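Local coordinates for cyanophage-like gp41-1 intein (Metagenome, PDB 6QAZ), which is a naturally split intein that probably carries out protein splicing, excising itself from its precursor and joining the flanking segments, at residues 1-9 with 105-113; 45-53 with 61-69. All coordinates share one frame; numbering follows the deposited sequence.

Contact 1. Residues 1-9 with 105-113; sequences SGGALDLKT and ERELIDIEV
Asp6 and Arg106 meet in a salt bridge whose flat groups are strongly turned against each other, the carboxylate and guanidinium planes lying 65° apart. Arg106 NH1 donates to Asp6 OD1 at 2.9 Å, and the oxygen sits almost in the guanidinium plane, at its edge; seen from the acid, however, the donor stands 51° above the carboxylate plane. The CB of Asp6 is directed away from residues 105-113, but with chi1 at -171° CG swings to the side opposite the backbone N and returns OD1 to Arg106. The second oxygen is used locally: Lys8 N binds Asp6 OD2 at 3.0 Å, closing an Asx turn, so both branches of the carboxylate are held. Water 2 adds to this grip, donating to Asp6 OD1 and to Glu107 O while accepting from Leu7 N.

Beside the salt bridge, the backbones pair as an antiparallel hydrogen-bonded couple, Leu5 N to Ile109 O and Ile109 N to Leu5 O, each 2.8 Å. Here the packing is tight: Ala4 CB faces Leu108 CB at 3.4 Å, closer than ordinary carbon contact, while one methyl of Leu108, CD2, lies against the backbone of Leu5 and Asp6.

Toward the chain start polar groups gather. The Asp110 carboxylate lies close to the carbonyls of Ser1 and Gly3, with no bond to Gly3 O; its OD2 is 2.6 Å from Ser1 O. Ser1 N forms a salt bridge with Glu112 OE1 at 3.3 Å, its hydrogen bond weak, and donates to water 1, which lies between it and Asp110 OD1. Because Ser1 OG also makes a weak hydrogen bond to the terminal Asn128, this end of the contact brings both chain termini together, as expected at the splicing site of the HINT (Hedgehog/intein) fold.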
loop_
_atom_site.group_PDB
_atom_site.type_symbol
_atom_site.label_atom_id
_atom_site.label_comp_id
_atom_site.label_asym_id
_atom_site.label_seq_id
_atom_site.Cartn_x
_atom_site.Cartn_y
_atom_site.Cartn_z
ATOM N N SER A 1 11.749 1.188 -0.765
ATOM C CA SER A 1 11.345 0.420 -1.946
ATOM C C SER A 1 10.948 1.384 -3.043
ATOM O O SER A 1 10.560 2.522 -2.738
ATOM C CB SER A 1 10.196 -0.497 -1.625
ATOM O OG SER A 1 10.404 -1.276 -0.485
ATOM N N GLY A 2 11.056 0.812 -4.228
ATOM C CA GLY A 2 10.527 1.374 -5.451
ATOM C C GLY A 2 9.020 1.326 -5.497
ATOM O O GLY A 2 8.334 0.610 -4.737
ATOM N N GLY A 3 8.495 2.097 -6.425
ATOM C CA GLY A 3 7.061 2.325 -6.587
ATOM C C GLY A 3 6.500 3.218 -5.508
ATOM O O GLY A 3 7.247 3.801 -4.751
ATOM N N ALA A 4 5.182 3.312 -5.441
ATOM C CA ALA A 4 4.540 4.422 -4.746
ATOM C C ALA A 4 3.029 4.225 -4.719
ATOM O O ALA A 4 2.464 3.382 -5.440
ATOM C CB ALA A 4 4.949 5.726 -5.396
ATOM N N LEU A 5 2.381 5.032 -3.898
ATOM C CA LEU A 5 0.957 4.958 -3.579
ATOM C C LEU A 5 0.277 6.297 -3.872
ATOM O O LEU A 5 0.856 7.376 -3.757
ATOM C CB LEU A 5 0.769 4.627 -2.108
ATOM C CG LEU A 5 1.198 3.224 -1.707
ATOM C CD1 LEU A 5 1.139 3.019 -0.216
ATOM C CD2 LEU A 5 0.417 2.177 -2.383
ATOM N N ASP A 6 -1.034 6.237 -4.148
ATOM C CA ASP A 6 -1.804 7.474 -4.337
ATOM C C ASP A 6 -1.700 8.365 -3.121
ATOM O O ASP A 6 -1.730 7.890 -1.973
ATOM C CB ASP A 6 -3.250 7.121 -4.631
ATOM C CG ASP A 6 -4.044 8.322 -5.040
ATOM O OD1 ASP A 6 -3.818 8.780 -6.172
ATOM O OD2 ASP A 6 -4.827 8.833 -4.203
ATOM N N LEU A 7 -1.690 9.674 -3.346
ATOM C CA LEU A 7 -1.584 10.657 -2.251
ATOM C C LEU A 7 -2.703 10.539 -1.226
ATOM O O LEU A 7 -2.453 10.880 -0.056
ATOM C CB LEU A 7 -1.651 12.077 -2.803
ATOM C CG LEU A 7 -0.318 12.762 -3.067
ATOM C CD1 LEU A 7 0.362 12.113 -4.221
ATOM C CD2 LEU A 7 -0.528 14.248 -3.327
ATOM N N LYS A 8 -3.888 10.112 -1.616
ATOM C CA LYS A 8 -5.047 10.094 -0.721
ATOM C C LYS A 8 -5.196 8.759 -0.015
ATOM O O LYS A 8 -6.147 8.584 0.760
ATOM C CB LYS A 8 -6.306 10.445 -1.492
ATOM C CG LYS A 8 -6.233 11.866 -2.065
ATOM C CD LYS A 8 -7.463 12.542 -2.486
ATOM C CE LYS A 8 -8.627 12.543 -1.511
ATOM N NZ LYS A 8 -8.639 13.580 -0.445
ATOM N N THR A 9 -4.285 7.824 -0.231
ATOM C CA THR A 9 -4.293 6.556 0.510
ATOM C C THR A 9 -4.266 6.848 1.998
ATOM O O THR A 9 -3.424 7.641 2.438
ATOM C CB THR A 9 -3.048 5.751 0.137
ATOM O OG1 THR A 9 -2.957 5.564 -1.287
ATOM C CG2 THR A 9 -3.049 4.397 0.798
ATOM N N GLU A 105 -1.261 8.549 -15.467
ATOM C CA GLU A 105 -0.059 9.043 -14.792
ATOM C C GLU A 105 -0.486 10.040 -13.738
ATOM O O GLU A 105 -1.273 10.945 -14.040
ATOM C CB GLU A 105 0.845 9.702 -15.814
ATOM C CG GLU A 105 1.506 8.691 -16.709
ATOM C CD GLU A 105 3.002 8.880 -16.812
ATOM O OE1 GLU A 105 3.675 8.845 -15.745
ATOM O OE2 GLU A 105 3.489 9.079 -17.940
ATOM N N ARG A 106 0.061 9.922 -12.543
ATOM C CA ARG A 106 -0.259 10.885 -11.481
ATOM C C ARG A 106 0.885 10.909 -10.473
ATOM O O ARG A 106 1.749 10.024 -10.452
ATOM C CB ARG A 106 -1.565 10.486 -10.832
ATOM C CG ARG A 106 -1.487 9.181 -10.080
ATOM C CD ARG A 106 -2.756 8.848 -9.315
ATOM N NE ARG A 106 -3.869 8.636 -10.200
ATOM C CZ ARG A 106 -5.121 8.489 -9.808
ATOM N NH1 ARG A 106 -5.446 8.521 -8.527
ATOM N NH2 ARG A 106 -6.053 8.216 -10.702
ATOM N N GLU A 107 0.857 11.931 -9.631
ATOM C CA GLU A 107 1.813 12.016 -8.520
ATOM C C GLU A 107 1.494 10.918 -7.504
ATOM O O GLU A 107 0.325 10.664 -7.186
ATOM C CB GLU A 107 1.699 13.377 -7.848
ATOM C CG GLU A 107 2.069 14.545 -8.728
ATOM C CD GLU A 107 3.512 14.612 -9.179
ATOM O OE1 GLU A 107 4.385 14.079 -8.487
ATOM O OE2 GLU A 107 3.775 15.336 -10.160
ATOM N N LEU A 108 2.537 10.288 -7.017
ATOM C CA LEU A 108 2.440 9.211 -6.032
ATOM C C LEU A 108 3.497 9.419 -4.968
ATOM O O LEU A 108 4.539 10.073 -5.206
ATOM C CB LEU A 108 2.637 7.865 -6.724
ATOM C CG LEU A 108 1.674 7.477 -7.853
ATOM C CD1 LEU A 108 2.151 6.178 -8.453
ATOM C CD2 LEU A 108 0.262 7.330 -7.387
ATOM N N ILE A 109 3.290 8.804 -3.817
ATOM C CA ILE A 109 4.392 8.953 -2.882
ATOM C C ILE A 109 4.742 7.640 -2.222
ATOM O O ILE A 109 4.083 6.607 -2.270
ATOM C CB ILE A 109 3.957 10.008 -1.893
ATOM C CG1 ILE A 109 5.086 10.512 -1.003
ATOM C CG2 ILE A 109 2.811 9.427 -1.098
ATOM C CD1 ILE A 109 6.332 10.933 -1.716
ATOM N N ASP A 110 5.960 7.710 -1.731
ATOM C CA ASP A 110 6.718 6.524 -1.332
ATOM C C ASP A 110 7.340 6.790 0.026
ATOM O O ASP A 110 8.067 7.779 0.154
ATOM C CB ASP A 110 7.781 6.323 -2.384
ATOM C CG ASP A 110 8.522 5.038 -2.265
ATOM O OD1 ASP A 110 8.153 4.158 -1.470
ATOM O OD2 ASP A 110 9.521 4.929 -3.042
ATOM N N ILE A 111 7.109 5.912 0.987
ATOM C CA ILE A 111 7.701 6.006 2.316
ATOM C C ILE A 111 8.424 4.708 2.650
ATOM O O ILE A 111 8.141 3.674 2.071
ATOM C CB ILE A 111 6.644 6.349 3.388
ATOM C CG1 ILE A 111 5.692 5.192 3.703
ATOM C CG2 ILE A 111 5.868 7.596 3.007
ATOM C CD1 ILE A 111 4.696 5.487 4.808
ATOM N N GLU A 112 9.321 4.775 3.602
ATOM C CA GLU A 112 9.988 3.609 4.187
ATOM C C GLU A 112 9.610 3.532 5.656
ATOM O O GLU A 112 9.694 4.569 6.355
ATOM C CB GLU A 112 11.504 3.751 4.090
ATOM C CG GLU A 112 12.236 2.553 4.607
ATOM C CD GLU A 112 12.081 1.362 3.712
ATOM O OE1 GLU A 112 11.741 1.483 2.497
ATOM O OE2 GLU A 112 12.377 0.233 4.279
ATOM N N VAL A 113 9.240 2.354 6.130
ATOM C CA VAL A 113 8.902 2.166 7.531
ATOM C C VAL A 113 9.802 1.086 8.131
ATOM O O VAL A 113 10.420 0.295 7.420
ATOM C CB VAL A 113 7.405 1.879 7.757
ATOM C CG1 VAL A 113 6.546 2.895 6.992
ATOM C CG2 VAL A 113 7.009 0.459 7.384
HETATM O O HOH W 1 9.469 2.336 0.141
HETATM O O HOH W 2 -2.071 10.733 -6.052
#

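Contact 2. Residues 45-53 with 61-69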
loop_
_atom_site.group_PDB
_atom_site.type_symbol
_atom_site.label_atom_id
_atom_site.label_comp_id
_atom_site.label_asym_id
_atom_site.label_seq_id
_atom_site.Cartn_x
_atom_site.Cartn_y
_atom_site.Cartn_z
ATOM N N SER A 45 6.711 11.473 -6.955
ATOM C CA SER A 45 7.082 11.055 -8.311
ATOM C C SER A 45 5.827 10.870 -9.130
ATOM O O SER A 45 4.895 10.413 -8.618
ATOM C CB SER A 45 7.933 9.776 -8.307
ATOM O OG SER A 45 7.193 8.684 -7.758
ATOM N N LYS A 46 5.909 11.125 -10.422
ATOM C CA LYS A 46 4.794 10.896 -11.329
ATOM C C LYS A 46 5.042 9.574 -12.020
ATOM O O LYS A 46 6.108 9.383 -12.642
ATOM C CB LYS A 46 4.725 12.002 -12.363
ATOM C CG LYS A 46 3.412 12.047 -13.123
ATOM C CD LYS A 46 3.259 13.276 -13.991
ATOM C CE LYS A 46 1.891 13.354 -14.634
ATOM N NZ LYS A 46 1.924 14.100 -15.914
ATOM N N LYS A 47 4.080 8.682 -11.898
ATOM C CA LYS A 47 4.176 7.323 -12.446
ATOM C C LYS A 47 2.794 6.914 -12.959
ATOM O O LYS A 47 1.748 7.420 -12.493
ATOM C CB LYS A 47 4.642 6.301 -11.393
ATOM C CG LYS A 47 5.905 6.615 -10.611
ATOM C CD LYS A 47 6.265 5.528 -9.589
ATOM C CE LYS A 47 7.721 5.520 -9.188
ATOM N NZ LYS A 47 7.916 6.031 -7.824
ATOM N N LYS A 48 2.777 5.948 -13.858
ATOM C CA LYS A 48 1.516 5.285 -14.189
ATOM C C LYS A 48 0.942 4.625 -12.952
ATOM O O LYS A 48 1.669 3.979 -12.189
ATOM C CB LYS A 48 1.716 4.268 -15.315
ATOM C CG LYS A 48 0.450 3.590 -15.855
ATOM C CD LYS A 48 -0.638 4.552 -16.338
ATOM C CE LYS A 48 -0.203 5.369 -17.531
ATOM N NZ LYS A 48 0.178 4.513 -18.680
ATOM N N SER A 49 -0.360 4.753 -12.771
ATOM C CA SER A 49 -1.054 4.220 -11.595
ATOM C C SER A 49 -2.042 3.147 -12.005
ATOM O O SER A 49 -2.500 3.111 -13.144
ATOM C CB SER A 49 -1.702 5.325 -10.826
ATOM O OG SER A 49 -2.782 5.933 -11.502
ATOM N N TYR A 50 -2.366 2.311 -11.034
ATOM C CA TYR A 50 -3.235 1.146 -11.165
ATOM C C TYR A 50 -4.118 1.083 -9.939
ATOM O O TYR A 50 -3.672 1.339 -8.828
ATOM C CB TYR A 50 -2.428 -0.154 -11.206
ATOM C CG TYR A 50 -1.499 -0.236 -12.370
ATOM C CD1 TYR A 50 -0.285 0.431 -12.358
ATOM C CD2 TYR A 50 -1.821 -0.968 -13.499
ATOM C CE1 TYR A 50 0.569 0.433 -13.430
ATOM C CE2 TYR A 50 -0.943 -1.022 -14.581
ATOM C CZ TYR A 50 0.227 -0.278 -14.556
ATOM O OH TYR A 50 1.119 -0.271 -15.601
ATOM N N LYS A 51 -5.372 0.704 -10.139
ATOM C CA LYS A 51 -6.310 0.491 -9.035
ATOM C C LYS A 51 -6.523 -0.998 -8.831
ATOM O O LYS A 51 -6.950 -1.693 -9.777
ATOM C CB LYS A 51 -7.651 1.180 -9.300
ATOM C CG LYS A 51 -8.629 1.071 -8.145
ATOM C CD LYS A 51 -9.885 1.845 -8.369
ATOM C CE LYS A 51 -10.591 1.491 -9.644
ATOM N NZ LYS A 51 -11.960 2.058 -9.665
ATOM N N ILE A 52 -6.323 -1.453 -7.622
ATOM C CA ILE A 52 -6.648 -2.821 -7.205
ATOM C C ILE A 52 -7.924 -2.769 -6.394
ATOM O O ILE A 52 -7.995 -2.001 -5.429
ATOM C CB ILE A 52 -5.486 -3.404 -6.380
ATOM C CG1 ILE A 52 -4.195 -3.401 -7.176
ATOM C CG2 ILE A 52 -5.856 -4.777 -5.870
ATOM C CD1 ILE A 52 -2.983 -3.784 -6.385
ATOM N N THR A 53 -8.913 -3.569 -6.760
ATOM C CA THR A 53 -10.193 -3.654 -6.043
ATOM C C THR A 53 -10.369 -5.066 -5.511
ATOM O O THR A 53 -10.251 -6.039 -6.297
ATOM C CB THR A 53 -11.381 -3.299 -6.945
ATOM O OG1 THR A 53 -11.157 -1.994 -7.506
ATOM C CG2 THR A 53 -12.694 -3.325 -6.197
ATOM N N ILE A 61 -4.659 2.448 -4.889
ATOM C CA ILE A 61 -4.040 2.919 -6.150
ATOM C C ILE A 61 -2.541 2.989 -5.924
ATOM O O ILE A 61 -2.062 3.648 -4.996
ATOM C CB ILE A 61 -4.660 4.245 -6.596
ATOM C CG1 ILE A 61 -6.111 4.021 -7.038
ATOM C CG2 ILE A 61 -3.847 4.861 -7.734
ATOM C CD1 ILE A 61 -6.844 5.299 -7.329
ATOM N N CYS A 62 -1.808 2.362 -6.836
ATOM C CA CYS A 62 -0.356 2.239 -6.674
ATOM C C CYS A 62 0.317 2.165 -8.034
ATOM O O CYS A 62 -0.325 2.019 -9.075
ATOM C CB CYS A 62 -0.011 1.008 -5.839
ATOM S SG CYS A 62 -0.494 -0.562 -6.608
ATOM N N SER A 63 1.637 2.199 -8.018
ATOM C CA SER A 63 2.434 2.016 -9.236
ATOM C C SER A 63 2.666 0.542 -9.512
ATOM O O SER A 63 2.396 -0.345 -8.681
ATOM C CB SER A 63 3.732 2.757 -9.135
ATOM O OG SER A 63 4.547 2.190 -8.133
ATOM N N GLU A 64 3.220 0.255 -10.687
ATOM C CA GLU A 64 3.358 -1.139 -11.123
ATOM C C GLU A 64 4.369 -1.917 -10.291
ATOM O O GLU A 64 4.274 -3.145 -10.244
ATOM C CB GLU A 64 3.712 -1.286 -12.599
ATOM C CG GLU A 64 5.115 -0.842 -12.942
ATOM C CD GLU A 64 5.503 -1.106 -14.374
ATOM O OE1 GLU A 64 4.956 -2.070 -14.947
ATOM O OE2 GLU A 64 6.356 -0.354 -14.891
ATOM N N GLU A 65 5.323 -1.235 -9.672
ATOM C CA GLU A 65 6.348 -1.966 -8.921
ATOM C C GLU A 65 6.033 -2.016 -7.432
ATOM O O GLU A 65 6.793 -2.661 -6.684
ATOM C CB GLU A 65 7.720 -1.523 -9.211
ATOM C CG GLU A 65 8.109 -0.334 -8.530
ATOM C CD GLU A 65 7.792 0.953 -9.236
ATOM O OE1 GLU A 65 8.736 1.715 -9.506
ATOM O OE2 GLU A 65 6.582 1.186 -9.503
ATOM N N HIS A 66 4.951 -1.409 -6.982
ATOM C CA HIS A 66 4.651 -1.380 -5.546
ATOM C C HIS A 66 4.274 -2.776 -5.052
ATOM O O HIS A 66 3.397 -3.445 -5.632
ATOM C CB HIS A 66 3.522 -0.388 -5.293
ATOM C CG HIS A 66 3.274 -0.243 -3.841
ATOM N ND1 HIS A 66 4.020 0.565 -3.017
ATOM C CD2 HIS A 66 2.475 -0.941 -3.015
ATOM C CE1 HIS A 66 3.702 0.327 -1.769
ATOM N NE2 HIS A 66 2.758 -0.553 -1.741
ATOM N N LEU A 67 4.892 -3.222 -3.977
ATOM C CA LEU A 67 4.739 -4.591 -3.460
ATOM C C LEU A 67 3.615 -4.717 -2.444
ATOM O O LEU A 67 3.351 -3.827 -1.627
ATOM C CB LEU A 67 6.049 -5.024 -2.807
ATOM C CG LEU A 67 7.246 -5.156 -3.719
ATOM C CD1 LEU A 67 8.532 -5.197 -2.888
ATOM C CD2 LEU A 67 7.143 -6.392 -4.605
ATOM N N PHE A 68 3.031 -5.911 -2.470
ATOM C CA PHE A 68 2.060 -6.349 -1.463
ATOM C C PHE A 68 2.409 -7.745 -0.976
ATOM O O PHE A 68 2.740 -8.623 -1.781
ATOM C CB PHE A 68 0.646 -6.471 -2.044
ATOM C CG PHE A 68 0.071 -5.167 -2.494
ATOM C CD1 PHE A 68 0.398 -4.628 -3.740
ATOM C CD2 PHE A 68 -0.795 -4.453 -1.672
ATOM C CE1 PHE A 68 -0.094 -3.402 -4.133
ATOM C CE2 PHE A 68 -1.321 -3.255 -2.092
ATOM C CZ PHE A 68 -0.961 -2.728 -3.316
ATOM N N PRO A 69 2.229 -8.019 0.310
ATOM C CA PRO A 69 2.365 -9.382 0.806
ATOM C C PRO A 69 1.222 -10.225 0.272
ATOM O O PRO A 69 0.071 -9.803 0.227
ATOM C CB PRO A 69 2.329 -9.250 2.322
ATOM C CG PRO A 69 1.729 -7.934 2.599
ATOM C CD PRO A 69 1.971 -7.069 1.390
HETATM O O HOH W 3 3.729 2.316 -12.631
#
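Tyr50 and Cys62 form the hydrogen-bonded pair of a beta hairpin, strands 45-54 and 59-63, within the antiparallel HINT fold of inteins. Tyr50 N reaches Cys62 O at 2.8 Å and Cys62 N reaches Tyr50 O at 2.9 Å. The short strand segments run at 137° to each other, well short of antiparallel.

The tight side of the contact is apolar. Ile52 and Phe68 arrive from opposite directions, and the delta methyl of the isoleucine, CD1, touches the ring at CE1, 3.7 Å away. Its first torsion puts CG1 opposite the carbonyl carbon (chi1 -58°), and the extended chain beyond carries CD1 to the ring and also within 4.1 Å of Cys62 SG, which lies in the plane of the Phe68 ring at its edge. On the other face of the hairpin, Ile61 sends its two branches to different partners: CG2 meets Ser49 CB at 3.8 Å, and CG1 lies against CB and CG of Lys51.

Toward solvent the contact is more polar. The Tyr50 ring and Glu64 side chain lie alongside, pointing the same way, their planes 20° apart, with Tyr50 CE1 3.7 Å from Glu64 CB. Looser is Lys47: its CD passes over Ser63 CB and the chain crosses Glu65 at about a right angle, but NZ donates to Ser45 OG and stays 4.7 Å from Glu65 OE1, too far for a salt bridge, so any attraction is long-range. Past the paired residues, water takes over from direct bonding: water 3 donates to Lys48 O at 2.7 Å and accepts from Glu64 N.

How the contacts relate
Contact 2 is nested inside the chain loop closed by contact 1, and their centres lie about 8 Å apart. Two probable backbone hydrogen bonds join them: Leu108 N to Ser45 O at 2.9 Å links strands 93-113 and 45-54, and Asp6 N to Ile61 O, also 2.9 Å, sets residues 1-9 against the hairpin's second strand. Ser63 to His66 match the position and spacing of the TxxH-type block B motif of inteins, and Ser63 OG makes a weak hydrogen bond with Ala4 N, consistent with both contacts bordering the N-terminal splice junction. Arg106 NH2 and Lys51 NZ each hydrogen-bond a bound citrate, probably from the crystallisation liquor.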